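Local coordinates for protein racemase, putative (Roseobacter denitrificans, PDB 3TCS) that binds magnesium and D-alanine in an enolase-superfamily barrel and may act as a racemase or hydro-lyase of the mandelate racemase family, at residues Phe227-Pro233 with Ile251-Glu257; Gln68-Met73 with Val88-Glu92; Thr32-Phe38 with Ile373-Trp377; Leu316-His320 with Val363-Trp369. One frame throughout, in Å; residues are numbered along the deposited sequence.

Contact 1 (Phe227-Pro233 with Ile251-Glu257); sequences FCHFEEP and IDVTGGE. With MG (magnesium ion), chain J; DAL (D-alanine), chain L.
Glu-231 and Glu-257 meet at one magnesium ion. Glu-231 OE2 and Glu-257 OE1 each bind it at 2.0 Å, and Asp-205 supplies the third carboxylate. Glu-231, with CG anti to the backbone N (chi1 -168°), extends OE2 to the metal. The two carboxylates lie only 2.8 Å apart, OE2 of Glu-231 to OE1 of Glu-257, with planes turned 72° to each other; the shared metal makes this closeness tolerable. The amine and one carboxylate oxygen of D-alanine and a water complete the shell. That water also lies 2.8 Å from Glu-232 OE1, which puts Glu-232 in the second shell.

His-229 NE2 donates to Glu-231 OE1 in a nearly straight bond of 2.9 Å, on the anti side of the carboxylate, and Lys-167 forms a salt bridge to the same oxygen. Thr-254 CG2 lies over one face of the His-229 ring, 3.7 Å from its centroid. Glu-257 OE2 pairs with Lys-94 of the second subunit, so the site draws on both chains.

Behind the side chains, the backbones run parallel. Phe-230 N donates to Asp-252 O at 2.8 Å, Thr-254 N to Phe-230 O, and Glu-232 N to Thr-254 O at 2.9 Å. On the other sheet face, Val-253 packs against helix 239-248. This is a beta-alpha-beta unit of the TIM barrel, whose strand ends carry the metal-binding carboxylates characteristic of the enolase superfamily.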
# COMPACT_ATOMS: atom_id res chain seq x y z
N PHE B 227 17.41 4.85 29.40
CA PHE B 227 17.23 4.29 28.05
C PHE B 227 17.52 5.43 27.07
O PHE B 227 17.31 6.59 27.40
CB PHE B 227 15.79 3.79 27.84
CG PHE B 227 15.55 2.39 28.32
CD1 PHE B 227 15.73 2.05 29.65
CD2 PHE B 227 15.12 1.41 27.43
CE1 PHE B 227 15.48 0.75 30.10
CE2 PHE B 227 14.87 0.11 27.86
CZ PHE B 227 15.05 -0.22 29.20
N CYS B 228 17.99 5.10 25.87
CA CYS B 228 18.33 6.14 24.91
C CYS B 228 17.57 6.06 23.59
O CYS B 228 17.84 6.83 22.68
CB CYS B 228 19.82 6.08 24.60
SG CYS B 228 20.32 4.53 23.79
N HIS B 229 16.60 5.16 23.51
CA HIS B 229 15.88 4.96 22.25
C HIS B 229 14.46 4.46 22.52
O HIS B 229 14.27 3.40 23.10
CB HIS B 229 16.73 3.94 21.46
CG HIS B 229 16.16 3.51 20.15
ND1 HIS B 229 16.84 3.68 18.96
CD2 HIS B 229 15.07 2.78 19.85
CE1 HIS B 229 16.20 3.06 17.99
NE2 HIS B 229 15.12 2.50 18.50
N PHE B 230 13.46 5.25 22.11
CA PHE B 230 12.04 4.92 22.30
C PHE B 230 11.42 4.80 20.91
O PHE B 230 11.08 5.81 20.27
CB PHE B 230 11.37 6.03 23.12
CG PHE B 230 9.96 5.70 23.58
CD1 PHE B 230 9.43 4.43 23.42
CD2 PHE B 230 9.19 6.68 24.19
CE1 PHE B 230 8.14 4.13 23.87
CE2 PHE B 230 7.90 6.40 24.65
CZ PHE B 230 7.38 5.12 24.49
N GLU B 231 11.25 3.56 20.46
CA GLU B 231 10.73 3.31 19.12
C GLU B 231 9.23 3.12 18.95
O GLU B 231 8.58 2.41 19.73
CB GLU B 231 11.46 2.09 18.54
CG GLU B 231 11.23 1.86 17.05
CD GLU B 231 12.20 0.83 16.49
OE1 GLU B 231 13.32 0.72 17.02
OE2 GLU B 231 11.85 0.15 15.50
N GLU B 232 8.70 3.75 17.91
CA GLU B 232 7.29 3.67 17.53
C GLU B 232 6.34 3.71 18.72
O GLU B 232 5.58 2.77 18.96
CB GLU B 232 7.07 2.39 16.72
CG GLU B 232 5.86 2.43 15.81
CD GLU B 232 5.79 1.20 14.91
OE1 GLU B 232 6.78 0.95 14.19
OE2 GLU B 232 4.76 0.50 14.92
N PRO B 233 6.36 4.82 19.48
CA PRO B 233 5.49 4.94 20.64
C PRO B 233 4.00 4.92 20.32
O PRO B 233 3.21 4.33 21.05
CB PRO B 233 5.92 6.27 21.26
CG PRO B 233 6.39 7.06 20.07
CD PRO B 233 7.17 6.03 19.29
N ILE B 251 14.40 11.80 25.55
CA ILE B 251 14.89 10.56 24.96
C ILE B 251 14.58 10.55 23.46
O ILE B 251 13.54 11.05 23.04
CB ILE B 251 14.24 9.34 25.65
CG1 ILE B 251 14.85 8.04 25.11
CG2 ILE B 251 12.74 9.35 25.44
CD1 ILE B 251 14.41 6.81 25.89
N ASP B 252 15.48 9.99 22.65
CA ASP B 252 15.25 9.94 21.21
C ASP B 252 14.02 9.08 20.89
O ASP B 252 13.87 7.98 21.42
CB ASP B 252 16.46 9.33 20.47
CG ASP B 252 17.64 10.28 20.36
OD1 ASP B 252 17.46 11.51 20.41
OD2 ASP B 252 18.77 9.77 20.18
N VAL B 253 13.15 9.59 20.02
CA VAL B 253 11.97 8.86 19.59
C VAL B 253 12.24 8.50 18.13
O VAL B 253 12.64 9.35 17.33
CB VAL B 253 10.69 9.72 19.69
CG1 VAL B 253 9.51 8.99 19.05
CG2 VAL B 253 10.39 10.01 21.15
N THR B 254 12.04 7.23 17.80
CA THR B 254 12.34 6.74 16.46
C THR B 254 11.18 6.05 15.76
O THR B 254 10.19 5.68 16.40
CB THR B 254 13.51 5.74 16.54
OG1 THR B 254 13.01 4.48 17.00
CG2 THR B 254 14.55 6.23 17.54
N GLY B 255 11.29 5.87 14.45
CA GLY B 255 10.22 5.20 13.72
C GLY B 255 10.40 5.25 12.22
O GLY B 255 11.36 5.85 11.72
N GLY B 256 9.49 4.59 11.51
CA GLY B 256 9.52 4.58 10.06
C GLY B 256 9.61 3.22 9.39
O GLY B 256 9.49 3.13 8.17
N GLU B 257 9.78 2.15 10.16
CA GLU B 257 9.93 0.83 9.54
C GLU B 257 8.81 0.36 8.61
O GLU B 257 9.09 -0.36 7.65
CB GLU B 257 10.20 -0.24 10.61
CG GLU B 257 9.02 -0.58 11.48
CD GLU B 257 9.43 -1.46 12.65
OE1 GLU B 257 10.32 -1.03 13.41
OE2 GLU B 257 8.87 -2.56 12.79
MG MG J . 10.48 -1.33 15.42
N DAL L . 12.33 -2.77 15.09
CA DAL L . 11.60 -3.95 15.57
CB DAL L . 12.28 -5.23 15.09
C DAL L . 10.20 -3.92 15.07
O DAL L . 9.48 -3.02 15.36
O HOH W 1 18.20 9.65 23.70
O HOH W 2 19.48 7.15 20.60
O HOH W 3 7.45 3.44 12.88
O HOH W 4 8.57 -0.50 15.75

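Contact 2 (Gln68-Met73 with Val88-Glu92); sequences QVAPWM and VTERE
Two hydrogen bonds bring Gln-68 and Trp-72 onto the carboxylate of Glu-92. Trp-72 NE1 donates to Glu-92 OE2 at 2.8 Å. The acceptor lies close to the indole plane, and the oxygen uses its anti lone pair. Gln-68 NE2 donates to Glu-92 OE1 at 2.9 Å. Here the donor stands above the carboxylate plane, and the amide and carboxylate planes are 84° apart. Each oxygen therefore has its own donor, which restricts rotation of the carboxylate. The Glu-92 chain bends at its second torsion (chi2 -65°), and the bend turns the carboxylate back between the two donors. The other end of the Gln-68 amide looks across the dimer: its OE1 is hydrogen-bonded to Tyr-99 of the second subunit.

The contact joins the ends of helices 58-73 and 81-91, which follow the first three strands of the antiparallel sheet in the N-terminal domain of the mandelate racemase family. Glu-92 is the first residue past the second helix. Helix 98-119 adds cover through Leu-100, which touches Gln-68 and Val-69.

The face of the indole is used by Arg-91. Its CB sits over the five-membered ring, 3.8 Å from the centroid, in a CH-pi contact. CG and CD continue across the six-membered ring, with CD 3.8 Å from Trp-72 CZ3. The aliphatic chain does the covering; the guanidinium plane is steeply inclined to the ring.

Apolar packing fills the inner side. Val-88 CG2 reaches Met-73 CG at 3.8 Å and Trp-72 CB at 4.0 Å. The CG1 branch turns to Val-69 CG2 and to the carbonyl oxygen of Gln-68.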
# COMPACT_ATOMS: atom_id res chain seq x y z
N GLN B 68 3.73 -7.43 -11.87
CA GLN B 68 3.79 -5.97 -11.91
C GLN B 68 5.13 -5.26 -11.91
O GLN B 68 5.17 -4.04 -12.05
CB GLN B 68 2.94 -5.44 -10.75
CG GLN B 68 1.48 -5.86 -10.84
CD GLN B 68 0.71 -5.57 -9.57
OE1 GLN B 68 0.70 -6.38 -8.64
NE2 GLN B 68 0.07 -4.41 -9.51
N VAL B 69 6.23 -5.99 -11.75
CA VAL B 69 7.53 -5.34 -11.76
C VAL B 69 8.36 -5.74 -12.97
O VAL B 69 8.82 -4.89 -13.74
CB VAL B 69 8.32 -5.65 -10.47
CG1 VAL B 69 9.65 -4.90 -10.48
CG2 VAL B 69 7.51 -5.26 -9.25
N ALA B 70 8.55 -7.04 -13.15
CA ALA B 70 9.35 -7.57 -14.26
C ALA B 70 8.97 -7.03 -15.64
O ALA B 70 9.84 -6.70 -16.44
CB ALA B 70 9.28 -9.10 -14.26
N PRO B 71 7.66 -6.92 -15.93
CA PRO B 71 7.26 -6.41 -17.24
C PRO B 71 7.80 -5.02 -17.59
O PRO B 71 8.02 -4.71 -18.75
CB PRO B 71 5.73 -6.43 -17.16
CG PRO B 71 5.46 -7.57 -16.24
CD PRO B 71 6.48 -7.34 -15.15
N TRP B 72 8.01 -4.19 -16.57
CA TRP B 72 8.50 -2.84 -16.80
C TRP B 72 10.01 -2.71 -16.74
O TRP B 72 10.56 -1.69 -17.18
CB TRP B 72 7.87 -1.89 -15.78
CG TRP B 72 6.39 -2.02 -15.70
CD1 TRP B 72 5.67 -2.46 -14.63
CD2 TRP B 72 5.46 -1.78 -16.75
NE1 TRP B 72 4.33 -2.50 -14.96
CE2 TRP B 72 4.17 -2.09 -16.25
CE3 TRP B 72 5.58 -1.33 -18.07
CZ2 TRP B 72 3.02 -1.97 -17.03
CZ3 TRP B 72 4.42 -1.21 -18.85
CH2 TRP B 72 3.16 -1.53 -18.32
N MET B 73 10.69 -3.73 -16.22
CA MET B 73 12.14 -3.68 -16.10
C MET B 73 12.91 -4.51 -17.11
O MET B 73 14.05 -4.18 -17.45
CB MET B 73 12.54 -4.08 -14.68
CG MET B 73 11.98 -3.14 -13.63
SD MET B 73 12.55 -3.48 -11.96
CE MET B 73 14.13 -2.63 -11.98
N VAL B 88 8.23 1.96 -12.68
CA VAL B 88 7.44 0.84 -12.19
C VAL B 88 6.28 1.34 -11.32
O VAL B 88 5.14 0.92 -11.51
CB VAL B 88 8.29 -0.15 -11.35
CG1 VAL B 88 7.39 -1.19 -10.71
CG2 VAL B 88 9.34 -0.83 -12.25
N THR B 89 6.56 2.25 -10.39
CA THR B 89 5.51 2.77 -9.52
C THR B 89 4.49 3.63 -10.27
O THR B 89 3.33 3.69 -9.88
CB THR B 89 6.09 3.60 -8.34
OG1 THR B 89 6.79 4.74 -8.85
CG2 THR B 89 7.03 2.75 -7.51
N GLU B 90 4.92 4.29 -11.34
CA GLU B 90 4.00 5.11 -12.11
C GLU B 90 3.12 4.22 -12.99
O GLU B 90 1.92 4.47 -13.12
CB GLU B 90 4.79 6.11 -12.95
CG GLU B 90 5.30 7.27 -12.11
CD GLU B 90 6.41 8.06 -12.78
OE1 GLU B 90 6.31 8.29 -14.00
OE2 GLU B 90 7.36 8.45 -12.08
N ARG B 91 3.70 3.19 -13.58
CA ARG B 91 2.93 2.27 -14.42
C ARG B 91 1.93 1.50 -13.55
O ARG B 91 0.87 1.09 -14.01
CB ARG B 91 3.85 1.28 -15.12
CG ARG B 91 4.76 1.89 -16.16
CD ARG B 91 4.00 2.29 -17.42
NE ARG B 91 4.91 2.82 -18.42
CZ ARG B 91 5.42 4.05 -18.38
NH1 ARG B 91 5.10 4.88 -17.40
NH2 ARG B 91 6.29 4.43 -19.32
N GLU B 92 2.29 1.30 -12.29
CA GLU B 92 1.42 0.57 -11.36
C GLU B 92 0.87 1.53 -10.31
O GLU B 92 0.74 1.16 -9.14
CB GLU B 92 2.22 -0.54 -10.67
CG GLU B 92 2.82 -1.60 -11.60
CD GLU B 92 1.77 -2.42 -12.32
OE1 GLU B 92 0.69 -2.64 -11.74
OE2 GLU B 92 2.03 -2.86 -13.46

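Contact 3 (Thr32-Phe38 with Ile373-Trp377); sequences TNDAVGF and ISPEW
Trp-377 inserts its indole between Asn-33, Val-36 and Phe-38. Within the capping domain of the enolase-superfamily fold, the turn between strands 25-32 and 37-43 meets the start of helix 375-380, which leads into the sheet's C-terminal strand 382-387. Ser-374 is the N-cap of that helix, and its OG accepts from Trp-377 N.

From CB, the Trp-377 side chain leaves with CG anti to the backbone N (chi1 -172°), which carries the ring toward the turn. Its six-membered ring does most of the touching. CE3 and CZ3 lie under the edge of Phe-38, CZ3 3.5 Å from Phe-38 CD2. The pair is T-shaped: the edge of Phe-38 points at the face of Trp-377, with planes 78° apart. Ile-373 CD1 covers one face of the same phenyl ring, 3.6 Å from its centroid.

At the far end of the indole, CH2 meets Val-36 O at 3.5 Å near the ring plane. The same atom comes 3.8 Å from Thr-32 CA. CZ2 packs on Val-36 CG1 at 3.6 Å, and Asn-33 ND2 approaches it obliquely.

Asn-33 is set by its own turn. Its OD1 accepts from Ala-35 N, an Asx turn, and from Val-36 N, which extends it to an Asx motif. ND2 then lies close to the indole, and one water accepts from both Asn-33 ND2, at 3.0 Å, and Trp-377 NE1, at 2.9 Å.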
# COMPACT_ATOMS: atom_id res chain seq x y z
N THR B 32 11.28 -19.06 -4.11
CA THR B 32 10.63 -18.69 -2.86
C THR B 32 9.82 -19.76 -2.14
O THR B 32 9.51 -20.81 -2.69
CB THR B 32 9.65 -17.53 -3.16
OG1 THR B 32 9.19 -16.93 -1.94
CG2 THR B 32 8.44 -18.07 -3.92
N ASN B 33 9.53 -19.48 -0.87
CA ASN B 33 8.61 -20.30 -0.10
C ASN B 33 7.72 -19.24 0.54
O ASN B 33 7.83 -18.07 0.16
CB ASN B 33 9.28 -21.25 0.93
CG ASN B 33 10.11 -20.54 1.99
OD1 ASN B 33 9.91 -19.36 2.29
ND2 ASN B 33 11.03 -21.29 2.58
N ASP B 34 6.84 -19.59 1.46
CA ASP B 34 5.95 -18.59 2.03
C ASP B 34 6.61 -17.51 2.89
O ASP B 34 6.07 -16.42 3.03
CB ASP B 34 4.85 -19.28 2.84
CG ASP B 34 3.89 -20.08 1.96
OD1 ASP B 34 4.17 -20.22 0.75
OD2 ASP B 34 2.86 -20.56 2.49
N ALA B 35 7.77 -17.81 3.45
CA ALA B 35 8.46 -16.87 4.33
C ALA B 35 9.51 -15.97 3.67
O ALA B 35 9.66 -14.80 4.04
CB ALA B 35 9.10 -17.63 5.48
N VAL B 36 10.25 -16.50 2.70
CA VAL B 36 11.28 -15.71 2.05
C VAL B 36 11.49 -16.13 0.60
O VAL B 36 11.31 -17.31 0.25
CB VAL B 36 12.62 -15.82 2.81
CG1 VAL B 36 13.13 -17.24 2.73
CG2 VAL B 36 13.64 -14.85 2.23
N GLY B 37 11.85 -15.16 -0.24
CA GLY B 37 12.09 -15.42 -1.64
C GLY B 37 13.29 -14.66 -2.16
O GLY B 37 13.45 -13.47 -1.90
N PHE B 38 14.15 -15.35 -2.90
CA PHE B 38 15.35 -14.73 -3.46
C PHE B 38 15.15 -14.43 -4.94
O PHE B 38 14.37 -15.10 -5.63
CB PHE B 38 16.55 -15.65 -3.25
CG PHE B 38 16.88 -15.89 -1.81
CD1 PHE B 38 17.42 -14.86 -1.03
CD2 PHE B 38 16.60 -17.11 -1.21
CE1 PHE B 38 17.67 -15.05 0.33
CE2 PHE B 38 16.85 -17.31 0.15
CZ PHE B 38 17.39 -16.28 0.92
N ILE B 373 23.36 -18.27 -1.64
CA ILE B 373 22.14 -18.92 -1.20
C ILE B 373 22.39 -20.42 -1.21
O ILE B 373 23.04 -20.93 -2.12
CB ILE B 373 20.96 -18.59 -2.14
CG1 ILE B 373 20.84 -17.08 -2.32
CG2 ILE B 373 19.67 -19.18 -1.57
CD1 ILE B 373 20.67 -16.30 -1.03
N SER B 374 21.88 -21.11 -0.20
CA SER B 374 22.04 -22.55 -0.07
C SER B 374 21.42 -23.31 -1.24
O SER B 374 20.24 -23.17 -1.52
CB SER B 374 21.37 -23.02 1.22
OG SER B 374 21.27 -24.43 1.24
N PRO B 375 22.23 -24.14 -1.93
CA PRO B 375 21.71 -24.91 -3.07
C PRO B 375 20.56 -25.83 -2.64
O PRO B 375 19.64 -26.09 -3.42
CB PRO B 375 22.93 -25.69 -3.55
CG PRO B 375 24.05 -24.75 -3.24
CD PRO B 375 23.69 -24.26 -1.85
N GLU B 376 20.63 -26.32 -1.41
CA GLU B 376 19.60 -27.21 -0.87
C GLU B 376 18.30 -26.43 -0.69
O GLU B 376 17.22 -26.92 -1.01
CB GLU B 376 20.07 -27.79 0.47
CG GLU B 376 19.02 -28.54 1.28
CD GLU B 376 18.46 -29.76 0.57
OE1 GLU B 376 19.21 -30.44 -0.17
OE2 GLU B 376 17.26 -30.06 0.77
N TRP B 377 18.41 -25.21 -0.17
CA TRP B 377 17.21 -24.40 0.03
C TRP B 377 16.59 -24.11 -1.34
O TRP B 377 15.38 -24.24 -1.52
CB TRP B 377 17.55 -23.08 0.73
CG TRP B 377 16.32 -22.30 1.12
CD1 TRP B 377 15.68 -22.33 2.32
CD2 TRP B 377 15.58 -21.40 0.29
NE1 TRP B 377 14.58 -21.51 2.30
CE2 TRP B 377 14.49 -20.93 1.06
CE3 TRP B 377 15.72 -20.95 -1.03
CZ2 TRP B 377 13.55 -20.02 0.55
CZ3 TRP B 377 14.78 -20.05 -1.54
CH2 TRP B 377 13.71 -19.60 -0.74
O HOH W 5 13.03 -21.31 4.77

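Contact 4 (Leu316-His320 with Val363-Trp369); sequences LFTMH and VTDAPGW
Val-363 divides its two methyl groups between Met-319 and His-320. CG1 is anti to the backbone N (chi1 170°), which puts it over one face of the His-320 imidazole, 3.7 Å from the ring centroid, and leaves CG2 for Met-319. CG2 packs on Met-319 CB at 3.6 Å and also approaches the carbonyl oxygen of Met-319.

From Thr-364 to Ala-366 the chain turns away from the helix. Thr-364 OG1 accepts from Ala-366 N, an ST turn. A water inside the bend lies close to Thr-364 O and Ala-366 O and makes a weak bond to His-320 NE2. This loop links the last strand of the C-terminal barrel domain, 360-363, to helix 375-380, and here it wraps against barrel helix 314-322.

Gly-368 takes a positive phi and brings the chain back, with its carbonyl oxygen 3.5 Å from His-320 NE2. Trp-369 then makes the widest contact. Its edge points at the face of His-320 that lies opposite Val-363, with the planes nearly perpendicular (89°). The imidazole is thus clamped from both sides, and its ND1 donates to Leu-316 O at 3.2 Å, which fixes its rotation. Phe-317 CE1 sits over the indole, 3.3 Å from Trp-369 CE2, the two rings inclined at 47°. Leu-316 CD2 touches the carbonyl oxygen of Trp-369 at 3.5 Å. Trp-369 NE1 donates to Thr-109 O of helix 98-119, in the N-terminal domain.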
# COMPACT_ATOMS: atom_id res chain seq x y z
N LEU B 316 21.97 -8.14 6.30
CA LEU B 316 23.21 -7.95 5.54
C LEU B 316 23.12 -6.71 4.66
O LEU B 316 24.08 -5.94 4.56
CB LEU B 316 23.50 -9.18 4.67
CG LEU B 316 24.78 -9.15 3.83
CD1 LEU B 316 26.00 -8.90 4.72
CD2 LEU B 316 24.94 -10.47 3.07
N PHE B 317 21.98 -6.52 4.01
CA PHE B 317 21.81 -5.34 3.16
C PHE B 317 22.01 -4.09 4.00
O PHE B 317 22.61 -3.11 3.55
CB PHE B 317 20.41 -5.29 2.55
CG PHE B 317 20.08 -6.47 1.66
CD1 PHE B 317 21.08 -7.18 1.01
CD2 PHE B 317 18.75 -6.81 1.44
CE1 PHE B 317 20.76 -8.23 0.14
CE2 PHE B 317 18.42 -7.86 0.56
CZ PHE B 317 19.42 -8.57 -0.09
N THR B 318 21.48 -4.12 5.22
CA THR B 318 21.58 -2.99 6.13
C THR B 318 23.03 -2.76 6.56
O THR B 318 23.48 -1.62 6.68
CB THR B 318 20.69 -3.22 7.38
OG1 THR B 318 19.34 -3.45 6.96
CG2 THR B 318 20.72 -2.00 8.29
N MET B 319 23.75 -3.86 6.78
CA MET B 319 25.16 -3.78 7.15
C MET B 319 25.94 -3.02 6.07
O MET B 319 26.75 -2.15 6.38
CB MET B 319 25.74 -5.18 7.34
CG MET B 319 25.32 -5.85 8.64
SD MET B 319 25.55 -7.65 8.61
CE MET B 319 27.31 -7.77 8.15
N HIS B 320 25.70 -3.36 4.80
CA HIS B 320 26.39 -2.68 3.72
C HIS B 320 26.01 -1.20 3.66
O HIS B 320 26.86 -0.34 3.45
CB HIS B 320 26.07 -3.32 2.36
CG HIS B 320 26.89 -4.54 2.06
ND1 HIS B 320 26.66 -5.76 2.65
CD2 HIS B 320 27.93 -4.72 1.21
CE1 HIS B 320 27.52 -6.65 2.18
NE2 HIS B 320 28.30 -6.04 1.31
N VAL B 363 31.09 -6.60 7.40
CA VAL B 363 30.87 -6.55 5.96
C VAL B 363 32.24 -6.89 5.41
O VAL B 363 33.22 -6.20 5.70
CB VAL B 363 30.48 -5.14 5.46
CG1 VAL B 363 30.51 -5.12 3.93
CG2 VAL B 363 29.09 -4.78 5.96
N THR B 364 32.33 -7.97 4.64
CA THR B 364 33.61 -8.39 4.08
C THR B 364 33.85 -7.74 2.72
O THR B 364 33.00 -7.01 2.21
CB THR B 364 33.67 -9.91 3.92
OG1 THR B 364 32.83 -10.32 2.83
CG2 THR B 364 33.18 -10.59 5.19
N ASP B 365 35.01 -7.99 2.13
CA ASP B 365 35.31 -7.41 0.84
C ASP B 365 34.89 -8.32 -0.32
O ASP B 365 35.25 -8.07 -1.46
CB ASP B 365 36.80 -7.07 0.74
CG ASP B 365 37.67 -8.17 1.27
OD1 ASP B 365 37.69 -9.26 0.66
OD2 ASP B 365 38.33 -7.96 2.30
N ALA B 366 34.13 -9.36 -0.01
CA ALA B 366 33.66 -10.27 -1.05
C ALA B 366 32.77 -9.45 -1.99
O ALA B 366 31.96 -8.64 -1.53
CB ALA B 366 32.85 -11.42 -0.43
N PRO B 367 32.92 -9.62 -3.31
CA PRO B 367 32.12 -8.88 -4.29
C PRO B 367 30.62 -9.06 -4.11
O PRO B 367 30.15 -10.15 -3.80
CB PRO B 367 32.62 -9.43 -5.63
CG PRO B 367 34.05 -9.76 -5.33
CD PRO B 367 33.94 -10.45 -3.99
N GLY B 368 29.87 -7.98 -4.31
CA GLY B 368 28.43 -8.05 -4.16
C GLY B 368 28.04 -8.08 -2.70
O GLY B 368 28.67 -7.42 -1.87
N TRP B 369 27.01 -8.85 -2.36
CA TRP B 369 26.58 -8.94 -0.98
C TRP B 369 27.55 -9.81 -0.19
O TRP B 369 27.67 -9.67 1.02
CB TRP B 369 25.16 -9.51 -0.89
CG TRP B 369 24.14 -8.63 -1.52
CD1 TRP B 369 23.28 -8.96 -2.53
CD2 TRP B 369 23.85 -7.26 -1.19
NE1 TRP B 369 22.48 -7.89 -2.85
CE2 TRP B 369 22.81 -6.83 -2.04
CE3 TRP B 369 24.37 -6.36 -0.25
CZ2 TRP B 369 22.28 -5.54 -1.99
CZ3 TRP B 369 23.84 -5.07 -0.19
CH2 TRP B 369 22.80 -4.68 -1.06
O HOH W 6 30.78 -8.17 0.81

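How the contacts relate
Contact 1 holds the magnesium and D-alanine site; the other three lie away from it. Contact 3 closes the longest loop, joining the turn 32-38 near the N-terminus to the start of the C-terminal helix 375-380, and the other contacts are nested within that loop. Contact 4 is its closest neighbour, with centres 19 Å apart and segments that adjoin in sequence. Contacts 1 and 4 share the barrel domain, yet their centres are 27 Å apart and their nearest atoms about 10 Å. Contact 2 lies in the N-terminal domain, 34 Å from contact 1 between centres. Both reach the second subunit, contact 1 through Lys-94 of the second subunit and contact 2 through Tyr-99 of the second subunit.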